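Local coordinates for glycerol uptake operon antiterminator-related protein (Thermotoga maritima, PDB 1VKF) that probably acts as a glycerol-3-phosphate-responsive antiterminator of the glycerol uptake operon, at residues A[43-48]-A[76-81]; A[107-112]-A[141-146]; A[162-167]-A[179-184]. All coordinates share one frame; numbering follows the deposited sequence.

Contact 1 of 3, residues A[43-48]-A[76-81]; sequences LNLKFH and ILFVKK
Leu45 and Val79 carry the apolar part of this helix-to-helix contact, with Phe78 at their side. Leu45 points toward the facing helix, and its first torsion, with CG anti to the backbone N (chi1 176°), sets CD2 against Val79. That methyl does all the close touching: it lies 4.0 Å from Val79 CG2, where the two side chains meet at about a right angle, and 4.3 Å from Phe78 CE1, which it approaches obliquely. Leu45 and Val79 are both buried, whereas Phe78 is partly exposed and also packs on Ile42. Beneath the pair lies the sheet, and Leu37 of strand 34-41 also packs on Leu45. This is the layered build of a TIM barrel, in which neighbouring outer helices pack on the parallel strands inside them; here helices 45-54 and 73-82 meet over strand 58-62, with Val61 beneath both Leu45 and Val79.

The polar part is confined to the solvent side. Lys46 runs out extended and bends only at its last torsion (chi4 71°), which brings NZ to 3.1 Å from Lys81 O, a carbonyl in the last turn of helix 73-82. Lys81 takes part through its backbone, for its own side chain leads away.

Backbone bonds hold the first turn around Asn44. Asn44 O accepts from His48 N at 3.0 Å, with a weak second bond from Phe47 N, and also lies over one face of the His48 ring, 3.4 Å above its plane. Two side-chain hydrogen bonds tie this turn to the end of strand 34-41: Asn44 ND2 bonds to Asp41 OD1, and His48 ND1 to Ser40 OG.

Contact 2 of 3, residues A[107-112]-A[141-146]; sequences LRFFAL and PKVARK
Val143 meets the end of strand 105-110 and the residue just after it with both of its methyl groups, one for each partner. CG1 approaches the Phe109 ring obliquely at its far end, 3.9 Å from CE2 and slightly farther from CZ; CG2 lies 3.8 Å from Ala111 CB. The division follows from the valine torsion: CG1 stands anti to the backbone N (chi1 173°) and CG2 anti to the carbonyl carbon, so the fork spans Phe109 and Ala111, two residues apart. Phe109, with its CG likewise anti to the backbone N (chi1 -179°), reaches outward to meet it. All three residues are buried, and the contact is purely apolar.

A second apolar shell surrounds these three. Val117 of helix 114-127 touches both Ala111 and Val143, as does Val134 of strand 131-135, while Phe109 rests on Ile124 and Val132 from the same helix and strand. In TIM-barrel terms this is the layer between the parallel barrel wall and its sheath of helices: helix 140-144 reaches past strand 131-135 to the residues of the preceding strand, 105-110.

Farther out, the backbone sets these positions. Phe109 and Ala111 both make backbone hydrogen bonds with Leu135 of strand 131-135, which fixes their spacing against Val143. Ala111 also forms the centre of an inverse gamma turn, closed by a weak bond of 3.1 Å from Leu112 N to Phe110 O, where the chain leaves the sheet. Arg108 is held by a salt bridge from NE to Glu133 OE1, and its NH1 comes in plane to the edge of the Phe110 ring. On the helical side, Arg145 N bonds to Pro141 O at 3.0 Å, holding the turn that bears Val143.

Contact 3 of 3, residues A[162-167]-A[179-184]; sequences EEAREI and RILWKM
Arg165 is held at NE by a salt bridge to Glu161 OE2, one turn back along its own helix, and the guanidinium thus fixed presents a face to Met184. The selenomethionine methyl CE lies over the centre of that plane, 3.5 Å above it. The two chains come from opposite directions: Arg165 is extended to NE and then turns at chi4 (-74°), while Met184 folds back at chi3 (-71°), and CE sits against the guanidinium face as well as beside CG. The separation between CE and Arg165 CG, 3.2 Å, is shorter than normal van der Waals packing and therefore doubtful.

Deeper in, the packing is plainly apolar. Ala164 CB points toward the facing segment and meets Met184 SE at 3.9 Å and Leu181 CD2 at 4.2 Å, the small methyl letting both larger chains lie against the helix. Met184 N bonds to Leu181 O at 3.1 Å, which links the two residues that pack on Ala164.

Below, Ala164 rests on Ile174 and Leu181 on Thr176, both in strand 173-176, while Trp182 spreads over strand 16-21. Helix 161-167 and the short, weakly bonded helix 179-182, with the residues after it, thus lie side by side on the outside of the TIM barrel, close to where its last strand pairs with the first.

All three contacts illustrate how a TIM barrel is sheathed, each at a different place on the circumference. Contacts 2 and 3 are neighbours: their centres are 19 Å apart and they touch, Pro141 CG lying 4.3 Å from Ile167 CA, so that packing continues from helix 140-144 to helix 161-167. Contact 1 lies across the chain's centre from both, with its centre 29 Å from that of contact 2 and 30 Å from that of contact 3; the nearest atoms are still about 11 and 12 Å away. Along the sequence the three follow in series, each closing before the next opens. They belong to the helical layer around the barrel, whereas TIM barrels usually bind ligands at the C-terminal ends of their strands.

Contact 1 of 3, residues A[43-48]-A[76-81]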
loop_
_atom_site.group_PDB
_atom_site.type_symbol
_atom_site.label_atom_id
_atom_site.label_comp_id
_atom_site.label_asym_id
_atom_site.label_seq_id
_atom_site.Cartn_x
_atom_site.Cartn_y
_atom_site.Cartn_z
ATOM N N LEU A 43 18.482 7.250 5.026
ATOM C CA LEU A 43 19.691 6.791 5.703
ATOM C C LEU A 43 19.394 5.423 6.282
ATOM O O LEU A 43 20.331 4.659 6.478
ATOM C CB LEU A 43 20.053 7.761 6.834
ATOM C CG LEU A 43 20.371 9.215 6.353
ATOM C CD1 LEU A 43 20.603 10.195 7.531
ATOM C CD2 LEU A 43 21.585 9.121 5.542
ATOM N N ASN A 44 18.152 5.188 6.655
ATOM C CA ASN A 44 17.858 3.978 7.444
ATOM C C ASN A 44 16.958 2.964 6.792
ATOM O O ASN A 44 16.690 1.908 7.432
ATOM C CB ASN A 44 17.286 4.363 8.796
ATOM C CG ASN A 44 18.302 5.073 9.721
ATOM O OD1 ASN A 44 19.077 4.438 10.403
ATOM N ND2 ASN A 44 18.295 6.371 9.699
ATOM N N LEU A 45 16.504 3.217 5.548
ATOM C CA LEU A 45 15.503 2.398 4.919
ATOM C C LEU A 45 16.031 0.963 4.780
ATOM O O LEU A 45 15.319 -0.013 5.041
ATOM C CB LEU A 45 15.171 2.943 3.549
ATOM C CG LEU A 45 14.186 2.112 2.730
ATOM C CD1 LEU A 45 12.844 1.964 3.352
ATOM C CD2 LEU A 45 14.108 2.665 1.306
ATOM N N LYS A 46 17.298 0.833 4.408
ATOM C CA LYS A 46 17.855 -0.496 4.202
ATOM C C LYS A 46 17.846 -1.316 5.507
ATOM O O LYS A 46 17.590 -2.516 5.489
ATOM C CB LYS A 46 19.275 -0.390 3.647
ATOM C CG LYS A 46 19.830 -1.776 3.214
ATOM C CD LYS A 46 21.302 -1.702 2.763
ATOM C CE LYS A 46 21.682 -2.956 1.982
ATOM N NZ LYS A 46 21.027 -2.987 0.639
ATOM N N PHE A 47 18.096 -0.694 6.637
ATOM C CA PHE A 47 18.097 -1.396 7.906
ATOM C C PHE A 47 16.681 -1.780 8.319
ATOM O O PHE A 47 16.435 -2.857 8.845
ATOM C CB PHE A 47 18.671 -0.514 8.991
ATOM C CG PHE A 47 20.054 0.009 8.692
ATOM C CD1 PHE A 47 21.072 -0.841 8.277
ATOM C CD2 PHE A 47 20.348 1.362 8.874
ATOM C CE1 PHE A 47 22.351 -0.346 8.013
ATOM C CE2 PHE A 47 21.635 1.861 8.609
ATOM C CZ PHE A 47 22.622 1.006 8.169
ATOM N N HIS A 48 15.753 -0.864 8.085
ATOM C CA HIS A 48 14.342 -1.140 8.343
ATOM C C HIS A 48 13.883 -2.328 7.520
ATOM O O HIS A 48 13.215 -3.253 8.049
ATOM C CB HIS A 48 13.481 0.089 8.070
ATOM C CG HIS A 48 13.745 1.229 9.004
ATOM N ND1 HIS A 48 13.333 2.518 8.717
ATOM C CD2 HIS A 48 14.346 1.286 10.219
ATOM C CE1 HIS A 48 13.669 3.316 9.716
ATOM N NE2 HIS A 48 14.279 2.594 10.644
ATOM N N ILE A 76 13.073 5.189 -7.179
ATOM C CA ILE A 76 12.449 3.854 -7.167
ATOM C C ILE A 76 13.512 2.747 -7.131
ATOM O O ILE A 76 13.397 1.786 -6.337
ATOM C CB ILE A 76 11.537 3.653 -8.398
ATOM C CG1 ILE A 76 10.315 4.565 -8.386
ATOM C CG2 ILE A 76 11.127 2.201 -8.505
ATOM C CD1 ILE A 76 9.769 4.849 -9.768
ATOM N N LEU A 77 14.573 2.905 -7.937
ATOM C CA LEU A 77 15.707 1.971 -7.945
ATOM C C LEU A 77 16.443 1.961 -6.603
ATOM O O LEU A 77 16.891 0.892 -6.191
ATOM C CB LEU A 77 16.711 2.245 -9.070
ATOM C CG LEU A 77 16.103 1.995 -10.441
ATOM C CD1 LEU A 77 17.083 2.409 -11.530
ATOM C CD2 LEU A 77 15.641 0.551 -10.572
ATOM N N PHE A 78 16.534 3.091 -5.860
ATOM C CA PHE A 78 17.092 3.117 -4.559
ATOM C C PHE A 78 16.298 2.296 -3.560
ATOM O O PHE A 78 16.875 1.544 -2.772
ATOM C CB PHE A 78 17.154 4.583 -4.070
ATOM C CG PHE A 78 17.736 4.767 -2.720
ATOM C CD1 PHE A 78 16.910 4.680 -1.640
ATOM C CD2 PHE A 78 19.095 4.988 -2.571
ATOM C CE1 PHE A 78 17.425 4.856 -0.338
ATOM C CE2 PHE A 78 19.633 5.186 -1.289
ATOM C CZ PHE A 78 18.788 5.095 -0.182
ATOM N N VAL A 79 14.974 2.411 -3.636
ATOM C CA VAL A 79 14.118 1.677 -2.748
ATOM C C VAL A 79 14.238 0.145 -3.082
ATOM O O VAL A 79 14.266 -0.679 -2.158
ATOM C CB VAL A 79 12.652 2.208 -2.858
ATOM C CG1 VAL A 79 11.722 1.300 -2.110
ATOM C CG2 VAL A 79 12.613 3.624 -2.303
ATOM N N LYS A 80 14.325 -0.217 -4.358
ATOM C CA LYS A 80 14.565 -1.603 -4.726
ATOM C C LYS A 80 15.908 -2.122 -4.190
ATOM O O LYS A 80 15.971 -3.200 -3.558
ATOM C CB LYS A 80 14.446 -1.789 -6.251
ATOM C CG LYS A 80 14.561 -3.240 -6.717
ATOM C CD LYS A 80 13.245 -3.977 -6.425
ATOM C CE LYS A 80 13.221 -5.399 -6.999
ATOM N NZ LYS A 80 13.698 -6.369 -5.976
ATOM N N LYS A 81 16.958 -1.329 -4.353
ATOM C CA LYS A 81 18.305 -1.673 -3.806
ATOM C C LYS A 81 18.317 -1.843 -2.304
ATOM O O LYS A 81 19.073 -2.676 -1.722
ATOM C CB LYS A 81 19.302 -0.579 -4.191
ATOM C CG LYS A 81 19.812 -0.661 -5.611
ATOM C CD LYS A 81 21.311 -0.308 -5.717
ATOM C CE LYS A 81 21.856 -0.747 -7.076
ATOM N NZ LYS A 81 23.188 -0.152 -7.400
#

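Contact 2 of 3, residues A[107-112]-A[141-146]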
loop_
_atom_site.group_PDB
_atom_site.type_symbol
_atom_site.label_atom_id
_atom_site.label_comp_id
_atom_site.label_asym_id
_atom_site.label_seq_id
_atom_site.Cartn_x
_atom_site.Cartn_y
_atom_site.Cartn_z
ATOM N N LEU A 107 -0.824 1.875 -6.474
ATOM C CA LEU A 107 -1.202 3.270 -6.630
ATOM C C LEU A 107 -2.273 3.601 -5.617
ATOM O O LEU A 107 -3.307 2.929 -5.567
ATOM C CB LEU A 107 -1.722 3.579 -8.027
ATOM C CG LEU A 107 -2.067 5.073 -8.261
ATOM C CD1 LEU A 107 -0.857 5.950 -8.311
ATOM C CD2 LEU A 107 -2.857 5.210 -9.567
ATOM N N ARG A 108 -2.007 4.616 -4.805
ATOM C CA ARG A 108 -3.004 5.144 -3.865
ATOM C C ARG A 108 -4.070 5.955 -4.600
ATOM O O ARG A 108 -3.799 6.574 -5.638
ATOM C CB ARG A 108 -2.361 6.014 -2.815
ATOM C CG ARG A 108 -1.390 5.327 -1.874
ATOM C CD ARG A 108 -0.912 6.249 -0.730
ATOM N NE ARG A 108 -1.187 5.615 0.542
ATOM C CZ ARG A 108 -1.653 6.201 1.641
ATOM N NH1 ARG A 108 -1.871 7.497 1.681
ATOM N NH2 ARG A 108 -1.874 5.455 2.732
ATOM N N PHE A 109 -5.287 5.939 -4.041
ATOM C CA PHE A 109 -6.483 6.492 -4.654
ATOM C C PHE A 109 -7.285 7.115 -3.487
ATOM O O PHE A 109 -7.753 6.409 -2.590
ATOM C CB PHE A 109 -7.206 5.330 -5.335
ATOM C CG PHE A 109 -8.483 5.676 -6.063
ATOM C CD1 PHE A 109 -9.236 6.791 -5.773
ATOM C CD2 PHE A 109 -8.902 4.860 -7.091
ATOM C CE1 PHE A 109 -10.384 7.071 -6.485
ATOM C CE2 PHE A 109 -10.057 5.141 -7.822
ATOM C CZ PHE A 109 -10.794 6.237 -7.505
ATOM N N PHE A 110 -7.412 8.459 -3.474
ATOM C CA PHE A 110 -8.128 9.146 -2.428
ATOM C C PHE A 110 -9.597 9.316 -2.928
ATOM O O PHE A 110 -9.886 10.186 -3.776
ATOM C CB PHE A 110 -7.516 10.535 -2.191
ATOM C CG PHE A 110 -6.108 10.535 -1.637
ATOM C CD1 PHE A 110 -5.563 9.435 -0.981
ATOM C CD2 PHE A 110 -5.339 11.703 -1.726
ATOM C CE1 PHE A 110 -4.262 9.490 -0.462
ATOM C CE2 PHE A 110 -4.043 11.739 -1.205
ATOM C CZ PHE A 110 -3.519 10.638 -0.591
ATOM N N ALA A 111 -10.501 8.490 -2.410
ATOM C CA ALA A 111 -11.890 8.409 -2.898
ATOM C C ALA A 111 -12.770 9.394 -2.095
ATOM O O ALA A 111 -13.516 9.023 -1.168
ATOM C CB ALA A 111 -12.383 6.974 -2.834
ATOM N N LEU A 112 -12.634 10.679 -2.463
ATOM C CA LEU A 112 -13.169 11.771 -1.682
ATOM C C LEU A 112 -14.596 12.167 -2.101
ATOM O O LEU A 112 -15.380 12.552 -1.260
ATOM C CB LEU A 112 -12.222 12.969 -1.790
ATOM C CG LEU A 112 -10.859 12.767 -1.084
ATOM C CD1 LEU A 112 -9.817 13.767 -1.566
ATOM C CD2 LEU A 112 -11.096 12.848 0.406
ATOM N N PRO A 141 -15.221 -0.446 -0.924
ATOM C CA PRO A 141 -16.167 -1.344 -1.605
ATOM C C PRO A 141 -16.895 -0.695 -2.770
ATOM O O PRO A 141 -17.002 -1.315 -3.834
ATOM C CB PRO A 141 -17.126 -1.732 -0.494
ATOM C CG PRO A 141 -16.252 -1.675 0.752
ATOM C CD PRO A 141 -15.441 -0.419 0.532
ATOM N N LYS A 142 -17.312 0.552 -2.584
ATOM C CA LYS A 142 -17.994 1.321 -3.620
ATOM C C LYS A 142 -17.123 1.466 -4.821
ATOM O O LYS A 142 -17.601 1.354 -5.952
ATOM C CB LYS A 142 -18.265 2.756 -3.157
ATOM C CG LYS A 142 -19.267 2.927 -2.163
ATOM C CD LYS A 142 -19.882 4.332 -2.308
ATOM C CE LYS A 142 -21.331 4.292 -1.914
ATOM N NZ LYS A 142 -21.725 5.547 -1.289
ATOM N N VAL A 143 -15.861 1.809 -4.586
ATOM C CA VAL A 143 -14.907 1.993 -5.662
ATOM C C VAL A 143 -14.605 0.651 -6.333
ATOM O O VAL A 143 -14.578 0.569 -7.569
ATOM C CB VAL A 143 -13.624 2.675 -5.157
ATOM C CG1 VAL A 143 -12.589 2.724 -6.216
ATOM C CG2 VAL A 143 -13.971 4.080 -4.657
ATOM N N ALA A 144 -14.448 -0.400 -5.527
ATOM C CA ALA A 144 -14.093 -1.723 -6.058
ATOM C C ALA A 144 -15.152 -2.209 -7.044
ATOM O O ALA A 144 -14.822 -2.840 -8.054
ATOM C CB ALA A 144 -13.961 -2.757 -4.941
ATOM N N ARG A 145 -16.414 -1.947 -6.744
ATOM C CA ARG A 145 -17.513 -2.364 -7.641
ATOM C C ARG A 145 -17.424 -1.736 -9.022
ATOM O O ARG A 145 -17.983 -2.288 -9.998
ATOM C CB ARG A 145 -18.870 -2.032 -7.007
ATOM C CG ARG A 145 -19.260 -2.984 -5.876
ATOM C CD ARG A 145 -20.695 -2.811 -5.342
ATOM N NE ARG A 145 -20.846 -1.706 -4.376
ATOM C CZ ARG A 145 -20.792 -1.810 -3.033
ATOM N NH1 ARG A 145 -20.573 -2.974 -2.421
ATOM N NH2 ARG A 145 -20.961 -0.723 -2.289
ATOM N N LYS A 146 -16.762 -0.581 -9.118
ATOM C CA LYS A 146 -16.599 0.130 -10.394
ATOM C C LYS A 146 -15.383 -0.306 -11.200
ATOM O O LYS A 146 -15.261 0.057 -12.371
ATOM C CB LYS A 146 -16.554 1.641 -10.151
ATOM C CG LYS A 146 -17.755 2.179 -9.352
ATOM C CD LYS A 146 -18.874 2.739 -10.206
ATOM C CE LYS A 146 -20.055 3.279 -9.345
ATOM N NZ LYS A 146 -20.418 4.681 -9.641
#

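Contact 3 of 3, residues A[162-167]-A[179-184]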
loop_
_atom_site.group_PDB
_atom_site.type_symbol
_atom_site.label_atom_id
_atom_site.label_comp_id
_atom_site.label_asym_id
_atom_site.label_seq_id
_atom_site.Cartn_x
_atom_site.Cartn_y
_atom_site.Cartn_z
ATOM N N GLU A 162 -15.870 -5.092 13.077
ATOM C CA GLU A 162 -17.098 -5.161 12.285
ATOM C C GLU A 162 -16.919 -4.420 10.946
ATOM O O GLU A 162 -17.326 -4.900 9.893
ATOM C CB GLU A 162 -18.302 -4.578 13.045
ATOM C CG GLU A 162 -18.792 -5.405 14.212
ATOM C CD GLU A 162 -18.056 -5.139 15.520
ATOM O OE1 GLU A 162 -17.076 -4.364 15.513
ATOM O OE2 GLU A 162 -18.422 -5.751 16.559
ATOM N N GLU A 163 -16.301 -3.247 10.984
ATOM C CA GLU A 163 -16.013 -2.511 9.733
ATOM C C GLU A 163 -15.092 -3.302 8.827
ATOM O O GLU A 163 -15.354 -3.428 7.632
ATOM C CB GLU A 163 -15.360 -1.178 10.075
ATOM C CG GLU A 163 -16.288 -0.244 10.825
ATOM C CD GLU A 163 -15.648 1.106 11.207
ATOM O OE1 GLU A 163 -14.507 1.437 10.792
ATOM O OE2 GLU A 163 -16.326 1.860 11.899
ATOM N N ALA A 164 -14.047 -3.898 9.421
ATOM C CA ALA A 164 -13.073 -4.660 8.656
ATOM C C ALA A 164 -13.701 -5.870 7.993
ATOM O O ALA A 164 -13.451 -6.119 6.841
ATOM C CB ALA A 164 -11.921 -5.064 9.523
ATOM N N ARG A 165 -14.515 -6.626 8.736
ATOM C CA ARG A 165 -15.164 -7.833 8.205
ATOM C C ARG A 165 -16.045 -7.516 7.026
ATOM O O ARG A 165 -16.060 -8.217 5.982
ATOM C CB ARG A 165 -15.950 -8.574 9.306
ATOM C CG ARG A 165 -15.097 -9.251 10.362
ATOM C CD ARG A 165 -15.859 -10.257 11.286
ATOM N NE ARG A 165 -14.967 -10.852 12.295
ATOM C CZ ARG A 165 -14.051 -11.788 12.039
ATOM N NH1 ARG A 165 -13.896 -12.281 10.811
ATOM N NH2 ARG A 165 -13.279 -12.246 13.017
ATOM N N GLU A 166 -16.770 -6.420 7.153
ATOM C CA GLU A 166 -17.694 -6.015 6.122
ATOM C C GLU A 166 -16.910 -5.554 4.875
ATOM O O GLU A 166 -17.204 -5.971 3.771
ATOM C CB GLU A 166 -18.626 -4.903 6.612
ATOM C CG GLU A 166 -19.660 -4.486 5.569
ATOM C CD GLU A 166 -20.541 -5.651 5.088
ATOM O OE1 GLU A 166 -20.802 -6.593 5.866
ATOM O OE2 GLU A 166 -20.951 -5.642 3.903
ATOM N N ILE A 167 -15.874 -4.748 5.060
ATOM C CA ILE A 167 -15.075 -4.259 3.920
ATOM C C ILE A 167 -14.456 -5.438 3.151
ATOM O O ILE A 167 -14.432 -5.454 1.908
ATOM C CB ILE A 167 -13.986 -3.262 4.427
ATOM C CG1 ILE A 167 -14.627 -1.948 4.772
ATOM C CG2 ILE A 167 -12.882 -3.107 3.379
ATOM C CD1 ILE A 167 -13.720 -1.076 5.553
ATOM N N ARG A 179 -2.973 -3.710 15.805
ATOM C CA ARG A 179 -2.538 -5.010 16.217
ATOM C C ARG A 179 -3.730 -5.916 16.482
ATOM O O ARG A 179 -3.647 -7.113 16.297
ATOM C CB ARG A 179 -1.681 -4.871 17.488
ATOM C CG ARG A 179 -0.197 -4.716 17.181
ATOM C CD ARG A 179 0.167 -3.579 16.281
ATOM N NE ARG A 179 1.636 -3.410 16.230
ATOM C CZ ARG A 179 2.257 -2.435 15.571
ATOM N NH1 ARG A 179 1.563 -1.528 14.875
ATOM N NH2 ARG A 179 3.596 -2.372 15.580
ATOM N N ILE A 180 -4.856 -5.340 16.911
ATOM C CA ILE A 180 -6.047 -6.137 17.121
ATOM C C ILE A 180 -6.539 -6.702 15.796
ATOM O O ILE A 180 -6.844 -7.877 15.703
ATOM C CB ILE A 180 -7.153 -5.261 17.753
ATOM C CG1 ILE A 180 -6.779 -4.964 19.207
ATOM C CG2 ILE A 180 -8.504 -5.945 17.640
ATOM C CD1 ILE A 180 -7.449 -3.684 19.773
ATOM N N LEU A 181 -6.591 -5.868 14.759
ATOM C CA LEU A 181 -7.016 -6.354 13.449
ATOM C C LEU A 181 -6.045 -7.369 12.859
ATOM O O LEU A 181 -6.463 -8.318 12.151
ATOM C CB LEU A 181 -7.251 -5.212 12.443
ATOM C CG LEU A 181 -8.360 -4.223 12.828
ATOM C CD1 LEU A 181 -8.514 -3.146 11.763
ATOM C CD2 LEU A 181 -9.674 -4.980 13.069
ATOM N N TRP A 182 -4.774 -7.252 13.184
ATOM C CA TRP A 182 -3.767 -8.225 12.698
ATOM C C TRP A 182 -4.090 -9.655 13.147
ATOM O O TRP A 182 -3.727 -10.623 12.470
ATOM C CB TRP A 182 -2.376 -7.873 13.161
ATOM C CG TRP A 182 -1.800 -6.594 12.617
ATOM C CD1 TRP A 182 -2.382 -5.706 11.759
ATOM C CD2 TRP A 182 -0.509 -6.056 12.935
ATOM N NE1 TRP A 182 -1.536 -4.650 11.527
ATOM C CE2 TRP A 182 -0.381 -4.828 12.239
ATOM C CE3 TRP A 182 0.557 -6.488 13.744
ATOM C CZ2 TRP A 182 0.771 -4.057 12.302
ATOM C CZ3 TRP A 182 1.694 -5.708 13.820
ATOM C CH2 TRP A 182 1.789 -4.503 13.112
ATOM N N LYS A 183 -4.797 -9.766 14.265
ATOM C CA LYS A 183 -5.081 -11.059 14.886
ATOM C C LYS A 183 -6.411 -11.638 14.467
ATOM O O LYS A 183 -6.705 -12.764 14.818
ATOM C CB LYS A 183 -5.061 -10.891 16.412
ATOM C CG LYS A 183 -3.696 -10.647 16.995
ATOM C CD LYS A 183 -3.778 -10.492 18.508
ATOM C CE LYS A 183 -2.594 -9.735 19.085
ATOM N NZ LYS A 183 -1.277 -10.385 18.831
HETATM N N MSE A 184 -7.243 -10.884 13.748
HETATM C CA MSE A 184 -8.665 -11.278 13.657
HETATM C C MSE A 184 -8.830 -12.575 12.863
HETATM O O MSE A 184 -7.998 -12.866 11.997
HETATM C CB MSE A 184 -9.495 -10.138 13.056
HETATM C CG MSE A 184 -9.234 -9.902 11.626
HETATM SE SE MSE A 184 -10.315 -8.277 11.029
HETATM C CE MSE A 184 -11.956 -9.086 11.102
#